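PDB 3R4K: transcriptional regulator, IclR family from Ruegeria sp. TM1040, which probably regulates transcription as an IclR-family protein, binding DNA through a helix-turn-helix domain and an effector, as in relatives, through its C-terminal domain. Local coordinates for residues L9-Y14 / R40-L45; S138-L143 / A171-E176. All coordinates share one frame; numbering follows the deposited sequence.

Contact 1. Residues L9-Y14 / R40-L45; sequences LTLLTY and RLMSEL
Leu11 and Met42 bring the two backbones closest, with their CA atoms 8.1 Å apart, where helix 4-12 packs on helix 35-47 inside the winged helix-turn-helix domain. No hydrogen bond crosses the interface; the packing is made by leucine branches and the selenium-bearing chain of Met42. Leu11 points its methyl CD1 across the gap, reaching Leu41 CB at 3.8 Å, and the two leucine side chains meet at about a right angle. The same methyl lies 4.0 Å from SE of Met42, which is a selenomethionine in this crystal. Bends at chi2 (-61°) and chi3 (-79°) fold the Met42 chain, and its SE also comes within 4.1 Å of Leu11 CB, so the selenium lies against the root of that leucine as well as its tip. Further along, methyl CD2 of Leu12 brushes methyl CD1 of Leu45 at 4.2 Å. All five touching residues are buried. Leu27 of helix 24-31 adjoins both Leu11 and Met42, while Val51 of strand 51-54 touches Leu12, Met42 and Leu45, joining the helical core to the base of the wing. Leu69 of the second subunit packs on Leu12. Where helix 4-12 gives way to a turn, Thr10 O takes two bonds from Thr13: from N at 3.1 Å and from OG1 at 2.6 Å, the hydroxyl lying in the carbonyl plane at a C=O...O angle of 149°.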
loop_
_atom_site.group_PDB
_atom_site.type_symbol
_atom_site.label_atom_id
_atom_site.label_comp_id
_atom_site.label_asym_id
_atom_site.label_seq_id
_atom_site.Cartn_x
_atom_site.Cartn_y
_atom_site.Cartn_z
ATOM N N LEU A 9 10.710 -12.804 12.870
ATOM C CA LEU A 9 10.080 -12.497 11.599
ATOM C C LEU A 9 9.298 -13.686 11.035
ATOM O O LEU A 9 8.308 -13.457 10.347
ATOM C CB LEU A 9 11.102 -11.952 10.590
ATOM C CG LEU A 9 11.794 -10.666 11.035
ATOM C CD1 LEU A 9 12.970 -10.345 10.147
ATOM C CD2 LEU A 9 10.790 -9.484 11.204
ATOM N N THR A 10 9.680 -14.930 11.388
ATOM C CA THR A 10 8.971 -16.152 10.980
ATOM C C THR A 10 7.564 -16.163 11.596
ATOM O O THR A 10 6.629 -16.630 10.950
ATOM C CB THR A 10 9.775 -17.391 11.391
ATOM O OG1 THR A 10 11.031 -17.367 10.721
ATOM C CG2 THR A 10 9.081 -18.683 11.061
ATOM N N LEU A 11 7.420 -15.632 12.835
ATOM C CA LEU A 11 6.143 -15.584 13.545
ATOM C C LEU A 11 5.100 -14.780 12.759
ATOM O O LEU A 11 3.925 -15.161 12.755
ATOM C CB LEU A 11 6.304 -15.016 14.974
ATOM C CG LEU A 11 7.077 -15.891 15.986
ATOM C CD1 LEU A 11 7.347 -15.128 17.282
ATOM C CD2 LEU A 11 6.320 -17.164 16.305
ATOM N N LEU A 12 5.550 -13.715 12.047
ATOM C CA LEU A 12 4.701 -12.837 11.246
ATOM C C LEU A 12 4.115 -13.544 10.024
ATOM O O LEU A 12 3.047 -13.135 9.552
ATOM C CB LEU A 12 5.477 -11.586 10.778
ATOM C CG LEU A 12 5.996 -10.647 11.834
ATOM C CD1 LEU A 12 6.705 -9.501 11.197
ATOM C CD2 LEU A 12 4.872 -10.136 12.722
ATOM N N THR A 13 4.812 -14.590 9.517
ATOM C CA THR A 13 4.397 -15.343 8.328
ATOM C C THR A 13 3.102 -16.147 8.572
ATOM O O THR A 13 2.412 -16.483 7.608
ATOM C CB THR A 13 5.530 -16.283 7.809
ATOM O OG1 THR A 13 5.678 -17.430 8.656
ATOM C CG2 THR A 13 6.868 -15.575 7.618
ATOM N N TYR A 14 2.774 -16.440 9.842
ATOM C CA TYR A 14 1.598 -17.222 10.209
ATOM C C TYR A 14 0.300 -16.414 10.066
ATOM O O TYR A 14 -0.771 -17.012 9.962
ATOM C CB TYR A 14 1.759 -17.805 11.619
ATOM C CG TYR A 14 2.921 -18.769 11.687
ATOM C CD1 TYR A 14 2.921 -19.945 10.940
ATOM C CD2 TYR A 14 4.050 -18.477 12.441
ATOM C CE1 TYR A 14 4.006 -20.816 10.961
ATOM C CE2 TYR A 14 5.137 -19.351 12.483
ATOM C CZ TYR A 14 5.111 -20.520 11.736
ATOM O OH TYR A 14 6.165 -21.403 11.754
ATOM N N ARG A 40 8.299 -13.397 24.315
ATOM C CA ARG A 40 9.450 -12.492 24.325
ATOM C C ARG A 40 9.643 -11.797 22.974
ATOM O O ARG A 40 9.886 -10.587 22.930
ATOM C CB ARG A 40 10.717 -13.272 24.680
ATOM C CG ARG A 40 11.535 -12.649 25.796
ATOM C CD ARG A 40 12.800 -13.449 26.090
ATOM N NE ARG A 40 12.545 -14.721 26.786
ATOM C CZ ARG A 40 12.751 -15.928 26.259
ATOM N NH1 ARG A 40 13.209 -16.050 25.015
ATOM N NH2 ARG A 40 12.507 -17.021 26.972
ATOM N N LEU A 41 9.536 -12.573 21.888
ATOM C CA LEU A 41 9.690 -12.121 20.513
ATOM C C LEU A 41 8.504 -11.253 20.087
ATOM O O LEU A 41 8.709 -10.229 19.422
ATOM C CB LEU A 41 9.841 -13.333 19.564
ATOM C CG LEU A 41 11.120 -14.174 19.688
ATOM C CD1 LEU A 41 11.097 -15.350 18.726
ATOM C CD2 LEU A 41 12.365 -13.348 19.432
HETATM N N MSE A 42 7.265 -11.648 20.473
HETATM C CA MSE A 42 6.066 -10.874 20.120
HETATM C C MSE A 42 6.029 -9.528 20.880
HETATM O O MSE A 42 5.522 -8.545 20.340
HETATM C CB MSE A 42 4.782 -11.674 20.349
HETATM C CG MSE A 42 4.620 -12.840 19.379
HETATM SE SE MSE A 42 4.513 -12.357 17.514
HETATM C CE MSE A 42 2.699 -11.828 17.543
ATOM N N SER A 43 6.645 -9.474 22.081
ATOM C CA SER A 43 6.759 -8.257 22.894
ATOM C C SER A 43 7.695 -7.258 22.230
ATOM O O SER A 43 7.395 -6.064 22.189
ATOM C CB SER A 43 7.246 -8.595 24.301
ATOM O OG SER A 43 6.169 -9.189 25.011
ATOM N N GLU A 44 8.797 -7.769 21.661
ATOM C CA GLU A 44 9.793 -7.002 20.940
ATOM C C GLU A 44 9.191 -6.450 19.646
ATOM O O GLU A 44 9.476 -5.307 19.288
ATOM C CB GLU A 44 11.029 -7.864 20.653
ATOM C CG GLU A 44 12.104 -7.739 21.707
ATOM C CD GLU A 44 13.424 -8.380 21.335
ATOM O OE1 GLU A 44 13.571 -9.596 21.595
ATOM O OE2 GLU A 44 14.302 -7.675 20.779
ATOM N N LEU A 45 8.328 -7.236 18.972
ATOM C CA LEU A 45 7.644 -6.810 17.743
ATOM C C LEU A 45 6.586 -5.756 18.076
ATOM O O LEU A 45 6.394 -4.817 17.309
ATOM C CB LEU A 45 7.028 -8.000 17.012
ATOM C CG LEU A 45 8.029 -8.938 16.328
ATOM C CD1 LEU A 45 7.411 -10.294 16.070
ATOM C CD2 LEU A 45 8.587 -8.334 15.016
#

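Contact 2. Residues S138-L143 / A171-E176; sequences SGLAVL and AAIRAE
Ile173 presents its methyl CG2 to two leucines of segment 138-143, meeting Leu140 CD2 at 4.1 Å and Leu143 CD2 at 4.3 Å. The one branch thus serves two residues that lie three positions apart on the facing helix. With chi1 at -66°, CG2 of Ile173 stands anti to its own backbone N while CG1 lies beside that N; the Leu140 and Ile173 side chains cross at about a right angle. A second, looser touch comes from the other methyl of Leu140, whose CD1 lies 4.3 Å from CG of Glu176: here the glutamate lends its aliphatic part, at the exposed border of the interface. The helices behind these groups are steeply crossed, their local axes 74° apart in direction and 10.7 Å apart at closest approach, which confines the meeting to a small patch of 139 Å². Outward from it, helix 148-156 fills in the surroundings, with Phe150 against Leu143 and Leu155 against Ile173; His134 and Leu159 also adjoin the isoleucine. The CA-CB bond of Arg174 points away from segment 138-143, and its NH2 forms a salt bridge with OD1 of Asp152 in helix 148-156. From helix 137-143, Ser138 and Val142 pack on strands 97-104 and 210-219. The helix thus lies between the central antiparallel sheet and helix 170-183, a layered alpha/beta arrangement that belongs to the profilin-like, GAF-related C-terminal domain of IclR regulators, the domain that binds effectors in relatives.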
loop_
_atom_site.group_PDB
_atom_site.type_symbol
_atom_site.label_atom_id
_atom_site.label_comp_id
_atom_site.label_asym_id
_atom_site.label_seq_id
_atom_site.Cartn_x
_atom_site.Cartn_y
_atom_site.Cartn_z
ATOM N N SER A 138 -5.826 -12.208 -21.153
ATOM C CA SER A 138 -5.641 -11.280 -20.030
ATOM C C SER A 138 -6.995 -10.876 -19.445
ATOM O O SER A 138 -7.172 -10.952 -18.227
ATOM C CB SER A 138 -4.847 -10.047 -20.456
ATOM O OG SER A 138 -3.601 -10.422 -21.012
ATOM N N GLY A 139 -7.935 -10.516 -20.318
ATOM C CA GLY A 139 -9.293 -10.144 -19.938
ATOM C C GLY A 139 -10.050 -11.266 -19.257
ATOM O O GLY A 139 -10.724 -11.033 -18.246
ATOM N N LEU A 140 -9.924 -12.505 -19.786
ATOM C CA LEU A 140 -10.579 -13.695 -19.222
ATOM C C LEU A 140 -9.979 -14.041 -17.858
ATOM O O LEU A 140 -10.729 -14.400 -16.950
ATOM C CB LEU A 140 -10.510 -14.901 -20.180
ATOM C CG LEU A 140 -11.316 -14.767 -21.478
ATOM C CD1 LEU A 140 -10.804 -15.721 -22.541
ATOM C CD2 LEU A 140 -12.812 -14.959 -21.244
ATOM N N ALA A 141 -8.643 -13.912 -17.710
ATOM C CA ALA A 141 -7.925 -14.158 -16.451
ATOM C C ALA A 141 -8.426 -13.201 -15.345
ATOM O O ALA A 141 -8.633 -13.642 -14.222
ATOM C CB ALA A 141 -6.416 -13.993 -16.653
ATOM N N VAL A 142 -8.653 -11.908 -15.688
ATOM C CA VAL A 142 -9.124 -10.850 -14.778
ATOM C C VAL A 142 -10.606 -11.066 -14.453
ATOM O O VAL A 142 -10.982 -10.949 -13.299
ATOM C CB VAL A 142 -8.846 -9.422 -15.344
ATOM C CG1 VAL A 142 -9.489 -8.334 -14.484
ATOM C CG2 VAL A 142 -7.350 -9.161 -15.478
ATOM N N LEU A 143 -11.440 -11.370 -15.458
ATOM C CA LEU A 143 -12.881 -11.606 -15.296
ATOM C C LEU A 143 -13.150 -12.802 -14.386
ATOM O O LEU A 143 -14.040 -12.747 -13.543
ATOM C CB LEU A 143 -13.527 -11.848 -16.670
ATOM C CG LEU A 143 -14.899 -11.232 -16.902
ATOM C CD1 LEU A 143 -14.913 -9.738 -16.568
ATOM C CD2 LEU A 143 -15.343 -11.442 -18.329
ATOM N N ALA A 171 -22.813 -16.966 -22.483
ATOM C CA ALA A 171 -22.839 -18.304 -21.880
ATOM C C ALA A 171 -21.514 -19.025 -22.121
ATOM O O ALA A 171 -21.006 -19.707 -21.220
ATOM C CB ALA A 171 -23.988 -19.117 -22.457
ATOM N N ALA A 172 -20.947 -18.848 -23.336
ATOM C CA ALA A 172 -19.666 -19.426 -23.728
ATOM C C ALA A 172 -18.519 -18.764 -22.967
ATOM O O ALA A 172 -17.566 -19.456 -22.590
ATOM C CB ALA A 172 -19.467 -19.280 -25.220
ATOM N N ILE A 173 -18.633 -17.444 -22.694
ATOM C CA ILE A 173 -17.624 -16.685 -21.943
ATOM C C ILE A 173 -17.652 -17.143 -20.478
ATOM O O ILE A 173 -16.592 -17.361 -19.891
ATOM C CB ILE A 173 -17.805 -15.144 -22.110
ATOM C CG1 ILE A 173 -17.523 -14.731 -23.571
ATOM C CG2 ILE A 173 -16.895 -14.352 -21.154
ATOM C CD1 ILE A 173 -18.301 -13.769 -24.012
ATOM N N ARG A 174 -18.858 -17.333 -19.907
ATOM C CA ARG A 174 -19.046 -17.813 -18.529
ATOM C C ARG A 174 -18.474 -19.233 -18.351
ATOM O O ARG A 174 -17.919 -19.543 -17.295
ATOM C CB ARG A 174 -20.526 -17.787 -18.142
ATOM C CG ARG A 174 -21.048 -16.388 -17.879
ATOM C CD ARG A 174 -22.423 -16.417 -17.251
ATOM N NE ARG A 174 -23.001 -15.080 -17.115
ATOM C CZ ARG A 174 -22.794 -14.263 -16.085
ATOM N NH1 ARG A 174 -21.980 -14.622 -15.093
ATOM N NH2 ARG A 174 -23.384 -13.077 -16.044
ATOM N N ALA A 175 -18.586 -20.074 -19.399
ATOM C CA ALA A 175 -18.057 -21.440 -19.415
ATOM C C ALA A 175 -16.522 -21.408 -19.396
ATOM O O ALA A 175 -15.897 -22.180 -18.659
ATOM C CB ALA A 175 -18.567 -22.180 -20.645
ATOM N N GLU A 176 -15.933 -20.468 -20.165
ATOM C CA GLU A 176 -14.491 -20.251 -20.244
ATOM C C GLU A 176 -13.958 -19.710 -18.902
ATOM O O GLU A 176 -12.972 -20.247 -18.399
ATOM C CB GLU A 176 -14.147 -19.304 -21.419
ATOM C CG GLU A 176 -12.742 -19.493 -21.991
ATOM C CD GLU A 176 -12.374 -20.838 -22.604
ATOM O OE1 GLU A 176 -13.278 -21.561 -23.090
ATOM O OE2 GLU A 176 -11.161 -21.154 -22.615
#

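In the fold
Contact 1 closes before contact 2 opens along the chain, and the two lie on opposite sides of its centre, with their own centres 41 Å apart and nearest atoms about 25 Å apart. They share no helix or sheet. Contact 1 belongs to the helix-turn-helix domain with its small three-stranded sheet; contact 2 joins helix 137-143, which packs on the six-stranded antiparallel sheet of the C-terminal domain, to helix 170-183. Among the elements between them in sequence are helices 66-76 and 79-94. The second subunit reaches contact 1 but not contact 2. If an effector binds the C-terminal domain, as in relatives, its influence on the DNA-binding domain would probably pass through the intervening helices and the dimer.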